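Local coordinates for DUF4785 domain-containing protein (Legionella pneumophila subsp. pneumophila, PDB 4KH9), which is of unknown function but binds calcium ions and combines an N-terminal domain with two E-set-clan domains, at residues Phe2-Gln7 with Tyr361-Pro366; Val73-Leu78 with Asp149-Ser154; Ser160-Glu165 with Leu185-Thr190; Ser18-Glu23 with Thr291-Ala296. All coordinates share one frame; numbering follows the deposited sequence. Where two conformers were deposited one is given.

Contact 1 (Phe2-Gln7 with Tyr361-Pro366); sequences FTLPRQ and YQYNQP
Leu4 and Tyr363 have their CA atoms 7.6 Å apart, and the touching parts of Phe2-Gln7 and Tyr361-Pro366 run 141° apart in direction; that spacing is too wide for strand pairing, and the contact is made largely by side chains. Tyr361 carries the one direct hydrogen bond: its OH donates to Pro5 O at 2.6 Å, in the carbonyl plane and on a lone pair. Its chi1 of -172° sets CG anti to the backbone N. The same OH touches Leu4 CB and Pro5 CD, each at 3.4 Å. Gln7 slides past the ring in the opposite sense, its amide plane turned 65° from the ring plane, with NE2 beside the ring edge, 3.6 Å from Tyr361 CD2. That NE2 donates to Val360 O, whereas OE1 accepts from a water that accepts from Gln362 N; this water lies over one face of the Tyr361 ring, toward its rim. At Tyr363, Leu4 CD2 makes an off-centre CH-pi contact and lies 3.6 Å from Tyr363 CD2, and Pro5 CD reaches Tyr363 CD1 at 3.5 Å. The Phe2 side chain crosses that of Tyr363 at about a right angle, Phe2 CZ 3.8 Å from Tyr363 OH. Strand 2-3 edges one sheet of the C-terminal E-set-clan domain, beside strand 268-278, and strand 358-368 edges another, beside strand 345-353, with Leu4 touching Leu270 and Leu349.

Contact 2 (Val73-Leu78 with Asp149-Ser154); sequences VRITPL and DAYMIS
Arg74 to Pro77 pair with Ser154 to Tyr151 as neighbouring antiparallel strands in the middle of a four-stranded sheet of the N-terminal domain, flanked by strands 48-54 and 123-126. The strand axes approach to 4.6 Å at 159°. Arg74 with Ser154 and Thr76 with Met152 are hydrogen-bonded pairs, each joined by two backbone bonds; Arg74 N to Ser154 O is 2.9 Å. Leu78 N adds a bond to Ala150 O, 2.9 Å long, with the donor 37° above the carbonyl plane. Ile75 with Ile153 and Pro77 with Tyr151 are the intervening non-hydrogen-bonded pairs, the alternation expected of a regular antiparallel ladder. Their side chains share one face, where Ile75 and Ile153 lie side by side, Ile75 CG1 3.6 Å from Ile153 CD1, and both also meet Leu138 of strand 135-140. On the face carrying Arg74, Thr76, Met152 and Ser154, in the conformer described, the Arg74 chain bends at chi3 (59°), and Ser154 CB lies over one guanidinium face toward its rim. Thr76 OG1 packs 3.7 Å from the CB of Met152, a selenomethionine, and Leu78 CD2 approaches the same CB at 4.0 Å. A water donates to Met152 O and bonds weakly with Thr76 OG1.

Contact 3 (Ser160-Glu165 with Leu185-Thr190); sequences SITYLE and LHNDIT
Ile161, preceded by Ser160, whose OG accepts from Thr162 N in an ST turn, meets Asn187 and Asp188 beside the antiparallel pairing of strands 163-168 and 178-186 in the central, E-set-clan domain. The Ile161 and Asp188 side chains cross at about a right angle, Ile161 CD1 3.3 Å from Asp188 OD1, while Ile161 CG1 packs against the Asn187 amide nitrogen. Thr162 OG1, anti to its own carbonyl carbon (chi1 -63°), receives a nearly straight bond from Asn187 ND2 at 2.8 Å, lying close to the plane of that amide; Tyr192 OH is a further hydrogen-bonding partner of OG1. The other end of the Asn187 amide is equally engaged: OD1 accepts from Ile189 N in an Asx turn, extended to an Asx motif by Thr190 N, which comes from the opposite face of its plane; bonds at both ends hold the rotation of the amide. On the other branch of Thr162, CG2 meets Leu185 CD1 at 3.9 Å. Tyr163 and His186 form a hydrogen-bonded pair, with His186 N to Tyr163 O at 2.9 Å, almost straight at 178°. Their side chains share a face of the sheet: His186 CB sits over the Tyr163 ring, 3.8 Å from its centroid, in a CH-pi contact, while the two ring planes meet obliquely at 42°. Leu164 pairs with Leu185 on the opposite face, CD1 to CD1 at 4.4 Å, where strands 238-248 and 251-264 cover them. Glu165, whose OE1 is salt-bridged to Arg45, ends the contact with CB 4.0 Å from His186 CD2, near the imidazole plane at its edge.

Contact 4 (Ser18-Glu23 with Thr291-Ala296); sequences SQLSRE and TASRYA
Arg294 presents its flat guanidinium to the turn Ser21-Glu23: Ser21 OG lies over one face, 3.6 Å above the plane and offset toward the rim, while Glu23 O meets the edge, only 1° out of the plane. That one carbonyl oxygen is gripped end-on by both terminal nitrogens, NH1 to Glu23 O at 2.7 Å and NH2 to Glu23 O at 2.8 Å, which reach it from opposite faces of the carbonyl plane. NH1 also donates to Ser21 O at 2.9 Å, and here the donor stands well above the carbonyl plane, 73° out of it. Three bonds to two backbone oxygens thus fix the guanidinium's rotation. The Arg294 chain is extended from CG to NE, with CG anti to the backbone N (chi1 -175°), and its CD passes 3.3 Å from Ser21 O. Leu20 packs at the base of this chain, CD1 3.8 Å from Arg294 CB and also touching Ser293 OG, a hydroxyl whose own hydrogen bond goes to Asp353. Strand 293-302, which carries Arg294, is paired with strands 312-322 and 345-353, and Trp321 of the former touches Leu20 and, in the conformer described, makes a cation-pi contact with Arg22. Ser21 OG accepts from Glu23 N at 3.0 Å, an ST turn spanning the two carbonyls. The Arg294 bonds tie the loop after strand 2-3 to the C-terminal E-set-clan domain, with the Arg294 side chain about 7 Å from that of Asp27, a calcium-binding residue, though no ion is bound to it here.

How the contacts relate
From the N terminus, residues 2-7 open contact 1, whose loop closes only at 361-366, so it spans nearly the whole chain and encloses the other three contacts. Residues 18-23 then open contact 4, closed at 291-296; within that loop contacts 2 and 3 follow in series, 73-78 closing at 149-154 before 160-165 meets 185-190. None cross. Contacts 1 and 4 both return the N-terminal stretch to the C-terminal domain and reach the same sheet, their nearest atoms about 7 Å apart. Contact 2 lies inside the N-terminal domain and contact 3 inside the central one, with centres 25 Å apart; strand 150-156 of contact 2 is followed in the chain by strand 163-168 of contact 3.

Contact 1 (Phe2-Gln7 with Tyr361-Pro366)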
# COMPACT_ATOMS: atom_id res chain seq x y z
N PHE A 2 24.56 25.42 8.23
CA PHE A 2 23.65 24.62 9.05
C PHE A 2 23.81 23.13 8.73
O PHE A 2 23.63 22.73 7.58
CB PHE A 2 22.18 25.06 8.86
CG PHE A 2 21.18 24.31 9.70
CD1 PHE A 2 20.95 24.66 11.03
CD2 PHE A 2 20.45 23.25 9.17
CE1 PHE A 2 20.03 23.96 11.80
CE2 PHE A 2 19.53 22.55 9.95
CZ PHE A 2 19.32 22.91 11.26
N THR A 3 24.16 22.33 9.74
CA THR A 3 24.32 20.88 9.64
C THR A 3 22.94 20.24 9.75
O THR A 3 22.20 20.50 10.70
CB THR A 3 25.33 20.36 10.70
OG1 THR A 3 26.62 20.91 10.41
CG2 THR A 3 25.42 18.82 10.75
N LEU A 4 22.61 19.38 8.78
CA LEU A 4 21.34 18.68 8.71
C LEU A 4 21.42 17.35 9.47
O LEU A 4 22.53 16.84 9.67
CB LEU A 4 20.98 18.46 7.23
CG LEU A 4 20.60 19.72 6.45
CD1 LEU A 4 20.78 19.52 4.97
CD2 LEU A 4 19.19 20.17 6.78
N PRO A 5 20.27 16.76 9.91
CA PRO A 5 20.34 15.46 10.61
C PRO A 5 21.09 14.40 9.79
O PRO A 5 20.82 14.29 8.58
CB PRO A 5 18.87 15.07 10.81
CG PRO A 5 18.11 16.35 10.71
CD PRO A 5 18.88 17.24 9.80
N ARG A 6 22.05 13.67 10.40
CA ARG A 6 22.83 12.66 9.68
C ARG A 6 21.98 11.45 9.32
O ARG A 6 21.12 11.03 10.09
CB ARG A 6 24.05 12.18 10.49
CG ARG A 6 25.10 13.24 10.80
CD ARG A 6 26.49 12.65 11.06
NE ARG A 6 26.53 11.69 12.17
CZ ARG A 6 26.85 12.01 13.43
NH1 ARG A 6 27.14 13.26 13.76
NH2 ARG A 6 26.86 11.07 14.37
N GLN A 7 22.22 10.90 8.13
CA GLN A 7 21.57 9.70 7.60
C GLN A 7 22.62 8.86 6.88
O GLN A 7 23.08 9.27 5.82
CB GLN A 7 20.37 10.06 6.68
CG GLN A 7 19.67 8.86 6.02
CD GLN A 7 18.63 9.27 4.97
OE1 GLN A 7 17.46 9.52 5.29
NE2 GLN A 7 19.03 9.36 3.69
N TYR A 361 15.87 11.40 1.13
CA TYR A 361 16.24 12.27 2.24
C TYR A 361 15.31 13.44 2.29
O TYR A 361 15.03 14.05 1.26
CB TYR A 361 17.71 12.76 2.15
CG TYR A 361 18.17 13.50 3.39
CD1 TYR A 361 17.83 14.84 3.60
CD2 TYR A 361 18.90 12.86 4.38
CE1 TYR A 361 18.17 15.50 4.78
CE2 TYR A 361 19.28 13.53 5.55
CZ TYR A 361 18.91 14.85 5.75
OH TYR A 361 19.27 15.54 6.89
N GLN A 362 14.82 13.76 3.49
CA GLN A 362 13.99 14.94 3.65
C GLN A 362 14.18 15.55 5.03
O GLN A 362 14.31 14.84 6.03
CB GLN A 362 12.51 14.68 3.38
CG GLN A 362 11.87 13.52 4.13
CD GLN A 362 10.60 13.07 3.45
OE1 GLN A 362 9.73 13.87 3.11
NE2 GLN A 362 10.48 11.76 3.25
N TYR A 363 14.21 16.87 5.04
CA TYR A 363 14.24 17.71 6.21
C TYR A 363 13.06 18.67 6.07
O TYR A 363 13.11 19.56 5.24
CB TYR A 363 15.60 18.41 6.37
CG TYR A 363 15.69 19.17 7.67
CD1 TYR A 363 15.70 18.51 8.89
CD2 TYR A 363 15.71 20.56 7.69
CE1 TYR A 363 15.76 19.20 10.10
CE2 TYR A 363 15.77 21.27 8.88
CZ TYR A 363 15.82 20.59 10.09
OH TYR A 363 15.85 21.28 11.27
N ASN A 364 11.98 18.43 6.84
CA ASN A 364 10.74 19.20 6.75
C ASN A 364 10.56 20.19 7.93
O ASN A 364 9.42 20.50 8.31
CB ASN A 364 9.54 18.25 6.69
CG ASN A 364 9.62 17.28 5.55
OD1 ASN A 364 9.49 17.65 4.38
ND2 ASN A 364 9.88 16.02 5.87
N GLN A 365 11.67 20.68 8.49
CA GLN A 365 11.62 21.69 9.54
C GLN A 365 12.03 23.05 8.98
O GLN A 365 12.96 23.09 8.16
CB GLN A 365 12.52 21.32 10.73
CG GLN A 365 11.92 20.35 11.74
CD GLN A 365 12.85 20.25 12.93
OE1 GLN A 365 13.74 19.39 12.99
NE2 GLN A 365 12.71 21.17 13.89
N PRO A 366 11.39 24.18 9.41
CA PRO A 366 11.82 25.51 8.92
C PRO A 366 13.28 25.82 9.24
O PRO A 366 13.76 25.48 10.33
CB PRO A 366 10.89 26.47 9.67
CG PRO A 366 9.71 25.65 10.05
CD PRO A 366 10.28 24.31 10.37
O HOH W 1 15.40 11.82 5.56

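Contact 2 (Val73-Leu78 with Asp149-Ser154)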
# COMPACT_ATOMS: atom_id res chain seq x y z
N VAL A 73 -19.69 -12.43 -3.94
CA VAL A 73 -18.64 -13.45 -4.10
C VAL A 73 -18.06 -13.39 -5.53
O VAL A 73 -18.81 -13.32 -6.50
CB VAL A 73 -19.19 -14.86 -3.76
CG1 VAL A 73 -18.11 -15.94 -3.92
CG2 VAL A 73 -19.77 -14.89 -2.34
N ARG A 74 -16.71 -13.41 -5.61
CA ARG A 74 -15.99 -13.40 -6.88
C ARG A 74 -14.98 -14.56 -6.92
O ARG A 74 -14.19 -14.72 -6.00
CB ARG A 74 -15.30 -12.05 -7.11
CG ARG A 74 -14.59 -11.93 -8.47
CD ARG A 74 -14.08 -10.55 -8.78
NE ARG A 74 -13.11 -10.04 -7.81
CZ ARG A 74 -13.36 -9.10 -6.91
NH1 ARG A 74 -14.58 -8.56 -6.82
NH2 ARG A 74 -12.41 -8.69 -6.07
N ILE A 75 -15.01 -15.34 -8.00
CA ILE A 75 -14.09 -16.46 -8.20
C ILE A 75 -13.38 -16.25 -9.54
O ILE A 75 -14.05 -16.22 -10.58
CB ILE A 75 -14.87 -17.80 -8.16
CG1 ILE A 75 -15.67 -17.95 -6.85
CG2 ILE A 75 -13.95 -19.02 -8.47
CD1 ILE A 75 -17.14 -18.41 -7.11
N THR A 76 -12.05 -16.06 -9.52
CA THR A 76 -11.25 -15.84 -10.74
C THR A 76 -10.12 -16.87 -10.79
O THR A 76 -9.51 -17.16 -9.76
CB THR A 76 -10.69 -14.40 -10.83
OG1 THR A 76 -9.76 -14.18 -9.78
CG2 THR A 76 -11.79 -13.33 -10.74
N PRO A 77 -9.85 -17.47 -11.97
CA PRO A 77 -8.75 -18.44 -12.05
C PRO A 77 -7.40 -17.71 -11.99
O PRO A 77 -7.28 -16.58 -12.45
CB PRO A 77 -8.98 -19.15 -13.38
CG PRO A 77 -9.87 -18.27 -14.17
CD PRO A 77 -10.47 -17.21 -13.29
N LEU A 78 -6.38 -18.36 -11.38
CA LEU A 78 -5.04 -17.78 -11.23
C LEU A 78 -4.11 -18.20 -12.38
O LEU A 78 -2.95 -17.78 -12.43
CB LEU A 78 -4.45 -18.14 -9.86
CG LEU A 78 -5.22 -17.49 -8.68
CD1 LEU A 78 -4.71 -18.00 -7.36
CD2 LEU A 78 -5.15 -15.98 -8.72
N ASP A 149 -5.47 -24.55 -11.97
CA ASP A 149 -4.97 -25.19 -10.75
C ASP A 149 -5.48 -24.52 -9.50
O ASP A 149 -5.71 -25.19 -8.49
CB ASP A 149 -3.44 -25.12 -10.71
CG ASP A 149 -2.68 -26.05 -11.63
OD1 ASP A 149 -3.33 -26.93 -12.25
OD2 ASP A 149 -1.44 -25.93 -11.69
N ALA A 150 -5.60 -23.18 -9.55
CA ALA A 150 -5.95 -22.37 -8.40
C ALA A 150 -6.82 -21.17 -8.78
O ALA A 150 -6.94 -20.78 -9.95
CB ALA A 150 -4.69 -21.90 -7.70
N TYR A 151 -7.51 -20.64 -7.76
CA TYR A 151 -8.47 -19.55 -7.88
C TYR A 151 -8.36 -18.60 -6.74
O TYR A 151 -7.98 -19.01 -5.65
CB TYR A 151 -9.93 -20.13 -7.87
CG TYR A 151 -10.12 -21.25 -8.86
CD1 TYR A 151 -9.65 -22.54 -8.58
CD2 TYR A 151 -10.65 -21.01 -10.13
CE1 TYR A 151 -9.72 -23.56 -9.54
CE2 TYR A 151 -10.72 -22.02 -11.09
CZ TYR A 151 -10.24 -23.29 -10.79
OH TYR A 151 -10.25 -24.30 -11.72
N MSE A 152 -8.72 -17.35 -7.00
CA MSE A 152 -8.84 -16.32 -5.98
C MSE A 152 -10.30 -16.19 -5.65
O MSE A 152 -11.12 -15.96 -6.54
CB MSE A 152 -8.25 -14.97 -6.45
CG MSE A 152 -8.33 -13.87 -5.37
SE MSE A 152 -7.21 -14.19 -3.82
CE MSE A 152 -5.49 -13.70 -4.61
N ILE A 153 -10.65 -16.40 -4.38
CA ILE A 153 -12.01 -16.23 -3.90
C ILE A 153 -12.04 -14.93 -3.15
O ILE A 153 -11.24 -14.74 -2.23
CB ILE A 153 -12.52 -17.40 -3.01
CG1 ILE A 153 -12.28 -18.79 -3.64
CG2 ILE A 153 -14.02 -17.19 -2.62
CD1 ILE A 153 -12.91 -19.09 -4.93
N SER A 154 -12.95 -14.06 -3.51
CA SER A 154 -13.13 -12.79 -2.83
C SER A 154 -14.56 -12.72 -2.29
O SER A 154 -15.52 -12.96 -3.03
CB SER A 154 -12.82 -11.63 -3.76
OG SER A 154 -13.00 -10.41 -3.08
O HOH W 2 -11.75 -13.14 -7.10

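Contact 3 (Ser160-Glu165 with Leu185-Thr190)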
# COMPACT_ATOMS: atom_id res chain seq x y z
N SER A 160 -22.55 -6.61 6.40
CA SER A 160 -22.04 -6.91 7.74
C SER A 160 -21.53 -5.65 8.42
O SER A 160 -20.98 -4.77 7.76
CB SER A 160 -20.91 -7.92 7.66
OG SER A 160 -20.42 -8.17 8.96
N ILE A 161 -21.69 -5.56 9.75
CA ILE A 161 -21.18 -4.41 10.52
C ILE A 161 -19.81 -4.83 11.14
O ILE A 161 -19.20 -4.05 11.86
CB ILE A 161 -22.20 -3.90 11.58
CG1 ILE A 161 -22.52 -4.98 12.64
CG2 ILE A 161 -23.50 -3.40 10.88
CD1 ILE A 161 -23.20 -4.49 13.98
N THR A 162 -19.32 -6.04 10.82
CA THR A 162 -18.03 -6.56 11.30
C THR A 162 -16.95 -6.22 10.28
O THR A 162 -17.05 -6.59 9.10
CB THR A 162 -18.05 -8.07 11.60
OG1 THR A 162 -18.97 -8.32 12.64
CG2 THR A 162 -16.67 -8.60 12.05
N TYR A 163 -15.93 -5.47 10.73
CA TYR A 163 -14.85 -5.09 9.84
C TYR A 163 -13.50 -5.28 10.50
O TYR A 163 -13.39 -5.35 11.73
CB TYR A 163 -15.00 -3.63 9.37
CG TYR A 163 -15.02 -2.62 10.49
CD1 TYR A 163 -13.83 -2.06 10.97
CD2 TYR A 163 -16.22 -2.17 11.04
CE1 TYR A 163 -13.85 -1.09 11.97
CE2 TYR A 163 -16.25 -1.21 12.05
CZ TYR A 163 -15.05 -0.66 12.50
OH TYR A 163 -15.05 0.30 13.48
N LEU A 164 -12.47 -5.38 9.66
CA LEU A 164 -11.08 -5.48 10.07
C LEU A 164 -10.44 -4.15 9.81
O LEU A 164 -10.56 -3.65 8.70
CB LEU A 164 -10.35 -6.60 9.32
CG LEU A 164 -8.88 -6.82 9.70
CD1 LEU A 164 -8.77 -7.45 11.08
CD2 LEU A 164 -8.19 -7.66 8.67
N GLU A 165 -9.78 -3.57 10.82
CA GLU A 165 -9.07 -2.30 10.63
C GLU A 165 -7.54 -2.54 10.72
O GLU A 165 -7.10 -3.19 11.64
CB GLU A 165 -9.55 -1.24 11.63
CG GLU A 165 -8.93 0.11 11.35
CD GLU A 165 -9.49 1.24 12.19
OE1 GLU A 165 -10.68 1.57 12.00
OE2 GLU A 165 -8.73 1.83 13.00
N LEU A 185 -10.16 -6.11 15.02
CA LEU A 185 -11.42 -6.65 14.55
C LEU A 185 -12.54 -5.97 15.33
O LEU A 185 -12.58 -6.07 16.56
CB LEU A 185 -11.47 -8.18 14.70
CG LEU A 185 -12.73 -8.86 14.09
CD1 LEU A 185 -12.78 -8.67 12.57
CD2 LEU A 185 -12.75 -10.34 14.42
N HIS A 186 -13.47 -5.30 14.61
CA HIS A 186 -14.56 -4.56 15.25
C HIS A 186 -15.97 -4.97 14.81
O HIS A 186 -16.20 -5.38 13.67
CB HIS A 186 -14.41 -3.06 14.93
CG HIS A 186 -13.12 -2.44 15.39
ND1 HIS A 186 -12.89 -2.15 16.73
CD2 HIS A 186 -12.06 -2.01 14.66
CE1 HIS A 186 -11.69 -1.59 16.77
NE2 HIS A 186 -11.17 -1.46 15.54
N ASN A 187 -16.91 -4.73 15.73
CA ASN A 187 -18.37 -4.87 15.65
C ASN A 187 -18.89 -4.06 16.83
O ASN A 187 -18.46 -4.33 17.96
CB ASN A 187 -18.77 -6.35 15.68
CG ASN A 187 -20.26 -6.60 15.60
OD1 ASN A 187 -21.01 -6.29 16.53
ND2 ASN A 187 -20.70 -7.22 14.53
N ASP A 188 -19.72 -3.02 16.61
CA ASP A 188 -20.13 -2.16 17.74
C ASP A 188 -21.14 -2.85 18.72
O ASP A 188 -21.47 -2.25 19.75
CB ASP A 188 -20.69 -0.82 17.25
CG ASP A 188 -21.96 -0.83 16.42
OD1 ASP A 188 -22.33 -1.92 15.90
OD2 ASP A 188 -22.57 0.25 16.25
N ILE A 189 -21.54 -4.11 18.47
CA ILE A 189 -22.46 -4.84 19.33
C ILE A 189 -21.76 -6.01 20.04
O ILE A 189 -22.14 -6.35 21.17
CB ILE A 189 -23.66 -5.34 18.50
N THR A 190 -20.77 -6.64 19.37
CA THR A 190 -20.06 -7.83 19.84
C THR A 190 -18.57 -7.57 20.14
O THR A 190 -17.88 -6.86 19.40
CB THR A 190 -20.16 -8.94 18.76
OG1 THR A 190 -21.52 -9.12 18.36
CG2 THR A 190 -19.59 -10.27 19.22

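Contact 4 (Ser18-Glu23 with Thr291-Ala296)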
# COMPACT_ATOMS: atom_id res chain seq x y z
N SER A 18 21.15 3.72 -15.65
CA SER A 18 21.91 4.02 -16.89
C SER A 18 21.05 4.76 -17.94
O SER A 18 21.58 5.55 -18.72
CB SER A 18 22.43 2.72 -17.50
OG SER A 18 23.44 2.16 -16.68
N GLN A 19 19.74 4.51 -17.94
CA GLN A 19 18.78 5.12 -18.86
C GLN A 19 18.37 6.54 -18.43
O GLN A 19 17.68 7.22 -19.19
CB GLN A 19 17.52 4.24 -18.96
CG GLN A 19 17.78 2.87 -19.61
CD GLN A 19 16.55 2.00 -19.68
OE1 GLN A 19 16.55 0.85 -19.22
NE2 GLN A 19 15.47 2.52 -20.25
N LEU A 20 18.76 6.98 -17.22
CA LEU A 20 18.33 8.30 -16.74
C LEU A 20 19.13 9.43 -17.37
O LEU A 20 20.30 9.27 -17.75
CB LEU A 20 18.42 8.40 -15.20
CG LEU A 20 17.50 7.47 -14.39
CD1 LEU A 20 17.88 7.49 -12.93
CD2 LEU A 20 16.03 7.84 -14.58
N SER A 21 18.50 10.59 -17.46
CA SER A 21 19.11 11.79 -18.01
C SER A 21 20.32 12.22 -17.18
O SER A 21 20.34 12.07 -15.95
CB SER A 21 18.10 12.92 -18.06
OG SER A 21 18.79 14.12 -18.33
N ARG A 22 21.34 12.75 -17.88
CA ARG A 22 22.58 13.26 -17.33
C ARG A 22 22.60 14.79 -17.39
O ARG A 22 23.61 15.42 -17.09
CB ARG A 22 23.77 12.66 -18.11
CG ARG A 22 24.68 11.75 -17.31
CD ARG A 22 24.46 10.28 -17.60
NE ARG A 22 25.62 9.48 -17.16
CZ ARG A 22 25.66 8.15 -17.14
NH1 ARG A 22 24.60 7.44 -17.51
NH2 ARG A 22 26.75 7.52 -16.74
N GLU A 23 21.45 15.39 -17.76
CA GLU A 23 21.32 16.83 -17.88
C GLU A 23 21.26 17.50 -16.52
O GLU A 23 20.50 17.08 -15.64
CB GLU A 23 20.08 17.20 -18.69
CG GLU A 23 20.18 18.58 -19.31
CD GLU A 23 19.09 18.93 -20.30
OE1 GLU A 23 17.96 18.40 -20.16
OE2 GLU A 23 19.33 19.82 -21.15
N THR A 291 25.06 5.47 -4.57
CA THR A 291 24.78 4.84 -5.87
C THR A 291 24.63 5.89 -6.97
O THR A 291 23.88 6.85 -6.79
CB THR A 291 23.52 3.96 -5.76
OG1 THR A 291 23.84 2.82 -4.97
CG2 THR A 291 22.99 3.49 -7.10
N ALA A 292 25.30 5.66 -8.11
CA ALA A 292 25.26 6.50 -9.30
C ALA A 292 23.82 6.55 -9.83
O ALA A 292 23.22 5.51 -10.12
CB ALA A 292 26.22 5.96 -10.37
N SER A 293 23.23 7.75 -9.85
CA SER A 293 21.84 7.91 -10.29
C SER A 293 21.53 9.35 -10.55
O SER A 293 22.38 10.21 -10.36
CB SER A 293 20.88 7.36 -9.21
OG SER A 293 19.54 7.26 -9.67
N ARG A 294 20.30 9.62 -10.97
CA ARG A 294 19.82 10.98 -11.14
C ARG A 294 19.07 11.39 -9.88
O ARG A 294 18.15 10.69 -9.43
CB ARG A 294 18.95 11.12 -12.40
CG ARG A 294 18.54 12.56 -12.66
CD ARG A 294 17.75 12.68 -13.95
NE ARG A 294 17.45 14.08 -14.23
CZ ARG A 294 18.32 14.98 -14.68
NH1 ARG A 294 19.60 14.65 -14.86
NH2 ARG A 294 17.94 16.23 -14.90
N TYR A 295 19.47 12.51 -9.31
CA TYR A 295 18.88 13.01 -8.08
C TYR A 295 18.35 14.42 -8.26
O TYR A 295 18.92 15.22 -9.03
CB TYR A 295 19.92 13.01 -6.95
CG TYR A 295 20.43 11.64 -6.58
CD1 TYR A 295 19.78 10.87 -5.61
CD2 TYR A 295 21.57 11.12 -7.16
CE1 TYR A 295 20.25 9.60 -5.27
CE2 TYR A 295 22.06 9.86 -6.81
CZ TYR A 295 21.41 9.11 -5.85
OH TYR A 295 21.84 7.85 -5.52
N ALA A 296 17.29 14.75 -7.52
CA ALA A 296 16.75 16.11 -7.55
C ALA A 296 16.69 16.65 -6.17
O ALA A 296 16.15 16.02 -5.26
CB ALA A 296 15.37 16.15 -8.19